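Local coordinates for D-3-phosphoglycerate dehydrogenase (Sulfolobus tokodaii, PDB 2EKL), which binds NAD and probably catalyses the NAD-dependent oxidation of 3-phosphoglycerate, the entry step of serine biosynthesis, as a D-2-hydroxyacid dehydrogenase, at residues A255-W260 / I279-I284; E107-L112 / V229-A234. All blocks are in the same frame, centred on the assembly; numbering follows the deposited sequence.

Interaction 1. Residues A255-W260 / I279-I284. With NAD (nicotinamide-adenine-dinucleotide), chain B.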
loop_
_atom_site.group_PDB
_atom_site.type_symbol
_atom_site.label_atom_id
_atom_site.label_comp_id
_atom_site.label_asym_id
_atom_site.label_seq_id
_atom_site.Cartn_x
_atom_site.Cartn_y
_atom_site.Cartn_z
ATOM N N ALA A 255 -10.716 4.382 4.290
ATOM C CA ALA A 255 -10.220 3.828 3.029
ATOM C C ALA A 255 -11.046 2.593 2.726
ATOM O O ALA A 255 -11.063 1.651 3.513
ATOM C CB ALA A 255 -8.744 3.464 3.161
ATOM N N THR A 256 -11.710 2.574 1.576
ATOM C CA THR A 256 -12.574 1.449 1.260
ATOM C C THR A 256 -12.568 1.022 -0.201
ATOM O O THR A 256 -12.322 1.827 -1.098
ATOM C CB THR A 256 -14.024 1.789 1.669
ATOM O OG1 THR A 256 -14.866 0.653 1.471
ATOM C CG2 THR A 256 -14.553 2.954 0.828
ATOM N N ASP A 257 -12.834 -0.264 -0.425
ATOM C CA ASP A 257 -12.916 -0.810 -1.771
ATOM C C ASP A 257 -14.398 -1.064 -2.057
ATOM O O ASP A 257 -14.771 -1.470 -3.156
ATOM C CB ASP A 257 -12.137 -2.128 -1.859
ATOM C CG ASP A 257 -12.131 -2.713 -3.261
ATOM O OD1 ASP A 257 -11.793 -1.978 -4.217
ATOM O OD2 ASP A 257 -12.454 -3.913 -3.411
ATOM N N VAL A 258 -15.237 -0.819 -1.054
ATOM C CA VAL A 258 -16.676 -1.038 -1.189
ATOM C C VAL A 258 -17.516 0.167 -0.754
ATOM O O VAL A 258 -17.243 0.804 0.268
ATOM C CB VAL A 258 -17.117 -2.274 -0.369
ATOM C CG1 VAL A 258 -16.425 -3.522 -0.901
ATOM C CG2 VAL A 258 -16.790 -2.067 1.104
ATOM N N PHE A 259 -18.540 0.479 -1.542
ATOM C CA PHE A 259 -19.418 1.601 -1.236
ATOM C C PHE A 259 -20.861 1.109 -1.215
ATOM O O PHE A 259 -21.216 0.167 -1.921
ATOM C CB PHE A 259 -19.255 2.709 -2.283
ATOM C CG PHE A 259 -18.947 4.060 -1.692
ATOM C CD1 PHE A 259 -17.760 4.278 -0.998
ATOM C CD2 PHE A 259 -19.847 5.116 -1.827
ATOM C CE1 PHE A 259 -17.473 5.526 -0.444
ATOM C CE2 PHE A 259 -19.569 6.366 -1.279
ATOM C CZ PHE A 259 -18.380 6.572 -0.586
ATOM N N TRP A 260 -21.685 1.747 -0.391
ATOM C CA TRP A 260 -23.086 1.369 -0.257
ATOM C C TRP A 260 -23.739 1.287 -1.629
ATOM O O TRP A 260 -24.528 0.382 -1.898
ATOM C CB TRP A 260 -23.781 2.379 0.656
ATOM C CG TRP A 260 -23.133 2.398 2.015
ATOM C CD1 TRP A 260 -23.465 1.628 3.096
ATOM C CD2 TRP A 260 -21.972 3.146 2.399
ATOM N NE1 TRP A 260 -22.579 1.846 4.127
ATOM C CE2 TRP A 260 -21.652 2.772 3.726
ATOM C CE3 TRP A 260 -21.166 4.092 1.751
ATOM C CZ2 TRP A 260 -20.561 3.312 4.414
ATOM C CZ3 TRP A 260 -20.079 4.629 2.438
ATOM C CH2 TRP A 260 -19.788 4.235 3.757
ATOM N N ILE A 279 -10.950 7.662 0.981
ATOM C CA ILE A 279 -10.171 7.035 -0.091
ATOM C C ILE A 279 -10.988 5.852 -0.604
ATOM O O ILE A 279 -11.397 4.995 0.177
ATOM C CB ILE A 279 -8.800 6.514 0.436
ATOM C CG1 ILE A 279 -7.895 7.686 0.830
ATOM C CG2 ILE A 279 -8.114 5.675 -0.634
ATOM C CD1 ILE A 279 -8.275 8.374 2.128
ATOM N N VAL A 280 -11.212 5.797 -1.912
ATOM C CA VAL A 280 -12.026 4.731 -2.478
ATOM C C VAL A 280 -11.478 4.065 -3.736
ATOM O O VAL A 280 -11.027 4.739 -4.662
ATOM C CB VAL A 280 -13.447 5.259 -2.853
ATOM C CG1 VAL A 280 -14.342 4.094 -3.277
ATOM C CG2 VAL A 280 -14.060 6.023 -1.687
ATOM N N THR A 281 -11.510 2.736 -3.762
ATOM C CA THR A 281 -11.117 2.009 -4.959
ATOM C C THR A 281 -12.430 1.409 -5.458
ATOM O O THR A 281 -13.363 1.191 -4.679
ATOM C CB THR A 281 -10.044 0.925 -4.696
ATOM O OG1 THR A 281 -10.347 0.202 -3.500
ATOM C CG2 THR A 281 -8.664 1.584 -4.565
ATOM N N THR A 282 -12.503 1.156 -6.756
ATOM C CA THR A 282 -13.725 0.675 -7.385
ATOM C C THR A 282 -14.056 -0.816 -7.290
ATOM O O THR A 282 -14.373 -1.458 -8.294
ATOM C CB THR A 282 -13.724 1.122 -8.862
ATOM O OG1 THR A 282 -12.549 0.627 -9.509
ATOM C CG2 THR A 282 -13.703 2.644 -8.947
ATOM N N HIS A 283 -14.009 -1.352 -6.073
ATOM C CA HIS A 283 -14.315 -2.761 -5.825
ATOM C C HIS A 283 -13.413 -3.671 -6.648
ATOM O O HIS A 283 -13.880 -4.571 -7.355
ATOM C CB HIS A 283 -15.793 -3.036 -6.136
ATOM C CG HIS A 283 -16.395 -4.111 -5.288
ATOM N ND1 HIS A 283 -17.654 -4.006 -4.737
ATOM C CD2 HIS A 283 -15.909 -5.310 -4.890
ATOM C CE1 HIS A 283 -17.916 -5.093 -4.034
ATOM N NE2 HIS A 283 -16.874 -5.901 -4.110
ATOM N N ILE A 284 -12.109 -3.431 -6.537
ATOM C CA ILE A 284 -11.108 -4.199 -7.266
ATOM C C ILE A 284 -10.392 -5.237 -6.403
ATOM O O ILE A 284 -9.374 -5.787 -6.816
ATOM C CB ILE A 284 -10.044 -3.258 -7.877
ATOM C CG1 ILE A 284 -9.373 -2.434 -6.772
ATOM C CG2 ILE A 284 -10.704 -2.320 -8.897
ATOM C CD1 ILE A 284 -8.247 -1.536 -7.264
HETATM P PA NAD B . -14.425 -15.420 6.074
HETATM O O1A NAD B . -13.218 -16.261 5.988
HETATM O O2A NAD B . -15.759 -16.148 6.081
HETATM O O5B NAD B . -14.260 -14.507 7.381
HETATM C C5B NAD B . -15.304 -13.618 7.748
HETATM C C4B NAD B . -15.152 -13.488 9.381
HETATM O O4B NAD B . -15.865 -12.341 9.874
HETATM C C3B NAD B . -15.586 -14.820 10.078
HETATM O O3B NAD B . -14.572 -15.316 10.950
HETATM C C2B NAD B . -16.917 -14.421 10.728
HETATM O O2B NAD B . -17.350 -15.158 11.846
HETATM C C1B NAD B . -16.626 -12.983 10.950
HETATM N N9A NAD B . -17.834 -12.168 11.295
HETATM C C8A NAD B . -19.118 -12.180 10.770
HETATM N N7A NAD B . -19.877 -11.257 11.406
HETATM C C5A NAD B . -19.103 -10.648 12.334
HETATM C C6A NAD B . -19.305 -9.600 13.318
HETATM N N6A NAD B . -20.480 -9.009 13.454
HETATM N N1A NAD B . -18.219 -9.192 14.164
HETATM C C2A NAD B . -16.923 -9.796 14.066
HETATM N N3A NAD B . -16.722 -10.817 13.108
HETATM C C4A NAD B . -17.794 -11.224 12.268
HETATM O O3 NAD B . -14.472 -14.416 4.816
HETATM P PN NAD B . -13.268 -13.736 3.984
HETATM O O1N NAD B . -12.130 -13.471 4.877
HETATM O O2N NAD B . -13.011 -14.683 2.860
HETATM O O5D NAD B . -14.050 -12.468 3.468
HETATM C C5D NAD B . -14.222 -11.360 4.325
HETATM C C4D NAD B . -15.024 -10.262 3.658
HETATM O O4D NAD B . -14.353 -9.722 2.534
HETATM C C3D NAD B . -16.431 -10.659 3.124
HETATM O O3D NAD B . -17.401 -9.644 3.423
HETATM C C2D NAD B . -16.198 -10.883 1.674
HETATM O O2D NAD B . -17.400 -10.952 0.932
HETATM C C1D NAD B . -15.253 -9.738 1.440
HETATM N N1N NAD B . -14.424 -9.758 0.201
HETATM C C2N NAD B . -14.329 -8.551 -0.560
HETATM C C3N NAD B . -13.541 -8.547 -1.749
HETATM C C7N NAD B . -13.432 -7.299 -2.540
HETATM O O7N NAD B . -13.354 -7.427 -3.876
HETATM N N7N NAD B . -13.409 -6.081 -2.019
HETATM C C4N NAD B . -12.854 -9.807 -2.142
HETATM C C5N NAD B . -12.961 -11.026 -1.359
HETATM C C6N NAD B . -13.760 -10.990 -0.172
#
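Asp257 reaches from just past the end of one strand into the loop that follows its neighbour, and its carboxylate joins Thr281 and Ile284 to the cofactor. The side chain leaves the backbone with CG anti to N (chi1 -177°). Its CB lies 3.4 Å from Thr281 OG1, and CG rests beside His283 CA and the amide of Ile284. At the tip the two oxygens divide the work. OD1 accepts two bonds: Thr281 OG1 donates to it over 2.7 Å from the anti side, somewhat out of the carboxylate plane, and Ile284 N gives a 2.8 Å bond to the syn lone pair. Asp257 OD2 turns to the nicotinamide end of NAD and takes the carboxamide NAD N7N at 2.7 Å; Gly285 N is its second donor. With so many donors the carboxylate is gripped in a fixed rotation, and its negative charge is probably stabilised.

Beyond the aspartate, Val258 CG1 sits over one face of the His283 imidazole in a CH-pi contact, 4.0 Å from the ring centroid. Glu262 OE1 is hydrogen-bonded to ND1 of that histidine, and the CD2 edge of the His283 ring faces the carboxamide oxygen O7N of NAD. Away from the cofactor, Phe259 crosses Val280 at about a right angle and brings CE1 to 3.7 Å from Val280 CG2.

Behind the loops the strands run parallel, pairing Ala255 with Ile279 and Thr256 with Val280. Thr256 N donates to Ile279 O, and Thr281 N to Thr256 O (2.9 Å). Strand 251-256, helix 267-274 and strand 278-280 form a beta-alpha-beta unit, and the cofactor meets the loops after its strands, the C-terminal edge of a parallel sheet being where a Rossmann fold binds its dinucleotide.

Interaction 2. Residues E107-L112 / V229-A234. With NAD (nicotinamide-adenine-dinucleotide), chain B.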
loop_
_atom_site.group_PDB
_atom_site.type_symbol
_atom_site.label_atom_id
_atom_site.label_comp_id
_atom_site.label_asym_id
_atom_site.label_seq_id
_atom_site.Cartn_x
_atom_site.Cartn_y
_atom_site.Cartn_z
ATOM N N GLU A 107 -3.924 -7.920 0.023
ATOM C CA GLU A 107 -2.974 -6.949 -0.484
ATOM C C GLU A 107 -3.608 -5.580 -0.692
ATOM O O GLU A 107 -3.014 -4.560 -0.341
ATOM C CB GLU A 107 -2.342 -7.482 -1.777
ATOM C CG GLU A 107 -1.338 -8.607 -1.501
ATOM C CD GLU A 107 -1.159 -9.563 -2.668
ATOM O OE1 GLU A 107 -1.389 -9.160 -3.826
ATOM O OE2 GLU A 107 -0.766 -10.724 -2.419
ATOM N N LEU A 108 -4.817 -5.547 -1.243
ATOM C CA LEU A 108 -5.479 -4.267 -1.457
ATOM C C LEU A 108 -5.755 -3.608 -0.110
ATOM O O LEU A 108 -5.684 -2.387 0.012
ATOM C CB LEU A 108 -6.797 -4.443 -2.218
ATOM C CG LEU A 108 -7.514 -3.130 -2.559
ATOM C CD1 LEU A 108 -6.661 -2.316 -3.526
ATOM C CD2 LEU A 108 -8.877 -3.425 -3.178
ATOM N N THR A 109 -6.062 -4.416 0.903
ATOM C CA THR A 109 -6.341 -3.884 2.239
ATOM C C THR A 109 -5.123 -3.135 2.774
ATOM O O THR A 109 -5.235 -2.004 3.254
ATOM C CB THR A 109 -6.709 -5.008 3.235
ATOM O OG1 THR A 109 -7.879 -5.695 2.773
ATOM C CG2 THR A 109 -6.986 -4.422 4.624
ATOM N N ILE A 110 -3.957 -3.774 2.695
ATOM C CA ILE A 110 -2.714 -3.162 3.162
ATOM C C ILE A 110 -2.420 -1.912 2.336
ATOM O O ILE A 110 -1.973 -0.887 2.867
ATOM C CB ILE A 110 -1.520 -4.149 3.032
ATOM C CG1 ILE A 110 -1.740 -5.356 3.953
ATOM C CG2 ILE A 110 -0.204 -3.439 3.367
ATOM C CD1 ILE A 110 -1.872 -5.008 5.431
ATOM N N GLY A 111 -2.672 -1.997 1.034
ATOM C CA GLY A 111 -2.430 -0.856 0.168
ATOM C C GLY A 111 -3.312 0.324 0.552
ATOM O O GLY A 111 -2.849 1.464 0.594
ATOM N N LEU A 112 -4.589 0.055 0.816
ATOM C CA LEU A 112 -5.529 1.108 1.205
ATOM C C LEU A 112 -5.138 1.723 2.547
ATOM O O LEU A 112 -5.189 2.947 2.723
ATOM C CB LEU A 112 -6.958 0.545 1.284
ATOM C CG LEU A 112 -7.664 0.310 -0.056
ATOM C CD1 LEU A 112 -8.980 -0.435 0.157
ATOM C CD2 LEU A 112 -7.919 1.658 -0.726
ATOM N N VAL A 229 -10.285 1.032 7.598
ATOM C CA VAL A 229 -10.148 0.429 6.272
ATOM C C VAL A 229 -11.247 -0.605 6.099
ATOM O O VAL A 229 -11.539 -1.369 7.020
ATOM C CB VAL A 229 -8.772 -0.268 6.105
ATOM C CG1 VAL A 229 -8.634 -0.828 4.687
ATOM C CG2 VAL A 229 -7.651 0.722 6.383
ATOM N N ASN A 230 -11.856 -0.639 4.920
ATOM C CA ASN A 230 -12.926 -1.594 4.673
ATOM C C ASN A 230 -12.867 -2.208 3.278
ATOM O O ASN A 230 -13.066 -1.518 2.282
ATOM C CB ASN A 230 -14.286 -0.907 4.871
ATOM C CG ASN A 230 -15.460 -1.882 4.791
ATOM O OD1 ASN A 230 -15.278 -3.086 4.619
ATOM N ND2 ASN A 230 -16.673 -1.355 4.919
ATOM N N THR A 231 -12.574 -3.503 3.214
ATOM C CA THR A 231 -12.549 -4.205 1.935
ATOM C C THR A 231 -13.526 -5.371 1.996
ATOM O O THR A 231 -13.493 -6.257 1.146
ATOM C CB THR A 231 -11.149 -4.755 1.584
ATOM O OG1 THR A 231 -10.688 -5.613 2.633
ATOM C CG2 THR A 231 -10.164 -3.616 1.381
ATOM N N SER A 232 -14.399 -5.361 2.999
ATOM C CA SER A 232 -15.379 -6.432 3.160
ATOM C C SER A 232 -16.736 -6.052 2.571
ATOM O O SER A 232 -17.007 -6.339 1.402
ATOM C CB SER A 232 -15.511 -6.814 4.642
ATOM O OG SER A 232 -15.923 -5.723 5.447
ATOM N N ARG A 233 -17.591 -5.421 3.373
ATOM C CA ARG A 233 -18.909 -4.995 2.910
ATOM C C ARG A 233 -19.248 -3.599 3.423
ATOM O O ARG A 233 -19.007 -3.278 4.586
ATOM C CB ARG A 233 -19.999 -5.966 3.371
ATOM C CG ARG A 233 -20.075 -7.255 2.573
ATOM C CD ARG A 233 -21.483 -7.821 2.630
ATOM N NE ARG A 233 -21.632 -9.028 1.825
ATOM C CZ ARG A 233 -22.791 -9.645 1.618
ATOM N NH1 ARG A 233 -23.904 -9.162 2.158
ATOM N NH2 ARG A 233 -22.839 -10.745 0.877
ATOM N N ALA A 234 -19.818 -2.776 2.553
ATOM C CA ALA A 234 -20.181 -1.418 2.929
ATOM C C ALA A 234 -21.206 -1.396 4.062
ATOM O O ALA A 234 -21.100 -0.586 4.981
ATOM C CB ALA A 234 -20.727 -0.666 1.712
HETATM P PA NAD B . -14.425 -15.420 6.074
HETATM O O1A NAD B . -13.218 -16.261 5.988
HETATM O O2A NAD B . -15.759 -16.148 6.081
HETATM O O5B NAD B . -14.260 -14.507 7.381
HETATM C C5B NAD B . -15.304 -13.618 7.748
HETATM C C4B NAD B . -15.152 -13.488 9.381
HETATM O O4B NAD B . -15.865 -12.341 9.874
HETATM C C3B NAD B . -15.586 -14.820 10.078
HETATM O O3B NAD B . -14.572 -15.316 10.950
HETATM C C2B NAD B . -16.917 -14.421 10.728
HETATM O O2B NAD B . -17.350 -15.158 11.846
HETATM C C1B NAD B . -16.626 -12.983 10.950
HETATM N N9A NAD B . -17.834 -12.168 11.295
HETATM C C8A NAD B . -19.118 -12.180 10.770
HETATM N N7A NAD B . -19.877 -11.257 11.406
HETATM C C5A NAD B . -19.103 -10.648 12.334
HETATM C C6A NAD B . -19.305 -9.600 13.318
HETATM N N6A NAD B . -20.480 -9.009 13.454
HETATM N N1A NAD B . -18.219 -9.192 14.164
HETATM C C2A NAD B . -16.923 -9.796 14.066
HETATM N N3A NAD B . -16.722 -10.817 13.108
HETATM C C4A NAD B . -17.794 -11.224 12.268
HETATM O O3 NAD B . -14.472 -14.416 4.816
HETATM P PN NAD B . -13.268 -13.736 3.984
HETATM O O1N NAD B . -12.130 -13.471 4.877
HETATM O O2N NAD B . -13.011 -14.683 2.860
HETATM O O5D NAD B . -14.050 -12.468 3.468
HETATM C C5D NAD B . -14.222 -11.360 4.325
HETATM C C4D NAD B . -15.024 -10.262 3.658
HETATM O O4D NAD B . -14.353 -9.722 2.534
HETATM C C3D NAD B . -16.431 -10.659 3.124
HETATM O O3D NAD B . -17.401 -9.644 3.423
HETATM C C2D NAD B . -16.198 -10.883 1.674
HETATM O O2D NAD B . -17.400 -10.952 0.932
HETATM C C1D NAD B . -15.253 -9.738 1.440
HETATM N N1N NAD B . -14.424 -9.758 0.201
HETATM C C2N NAD B . -14.329 -8.551 -0.560
HETATM C C3N NAD B . -13.541 -8.547 -1.749
HETATM C C7N NAD B . -13.432 -7.299 -2.540
HETATM O O7N NAD B . -13.354 -7.427 -3.876
HETATM N N7N NAD B . -13.409 -6.081 -2.019
HETATM C C4N NAD B . -12.854 -9.807 -2.142
HETATM C C5N NAD B . -12.961 -11.026 -1.359
HETATM C C6N NAD B . -13.760 -10.990 -0.172
#
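Thr109 and Thr231 meet through their hydroxyls, OG1 to OG1 at 2.8 Å, in the one polar contact between residues 107-112 and 229-234. Thr109 OG1 also bonds to Ala105 O, one turn back in its helix.

The apolar contacts flank this pair. Leu112 and Thr231 slide past each other in opposite directions, with Leu112 CD1 3.6 Å from Thr231 CG2. With Thr231 OG1 between the backbone N and the carbonyl carbon (chi1 56°), the hydroxyl is turned to Thr109, and CG2 is left to meet Leu112. Val229 CG1 touches both Leu112 CB (4.0 Å) and Thr109 CG2. An alanine in place of Thr231 would probably leave the Thr109 hydroxyl without its mate across the contact and open a gap beside Leu112 CD1.

This is a helix packed on one face of the Rossmann-type parallel sheet, at the point where a strand gives way to a cofactor-binding loop.

Cofactor contacts come from that loop. Thr231 O accepts the carboxamide N7N of NAD at 3.2 Å, and Ser232 CB packs against the nicotinamide ribose, near O3D and C4D.

Polar bonds from Asn230, the last strand residue, hold the loop's shape. Asn230 OD1 receives Ser232 N (2.9 Å) in an Asx turn and Ser232 OG from the opposite face of its amide plane, while Asn230 ND2 donates to Arg233 O at 3.0 Å, from above the carbonyl plane.

How the interactions relate
Both interactions are buried, and they share one sheet, in which strands 226-230 and 251-256 are neighbours: interaction 2 sets a helix against the sheet at strand 226-230, whereas interaction 1 joins strands 251-256 and 278-280. Their centres lie 8 Å apart, linked by Ala255 O and Asn230 N at 2.8 Å, probably a hydrogen bond, and by Leu108 CD2 packing on Asp257 CG. The chemistry follows place. Interaction 1 relies on backbone pairing and a multiply bonded carboxylate, while interaction 2 is mostly methyl packing around a single hydroxyl pair. They converge on one carboxamide nitrogen of NAD, and both also reach the second subunit.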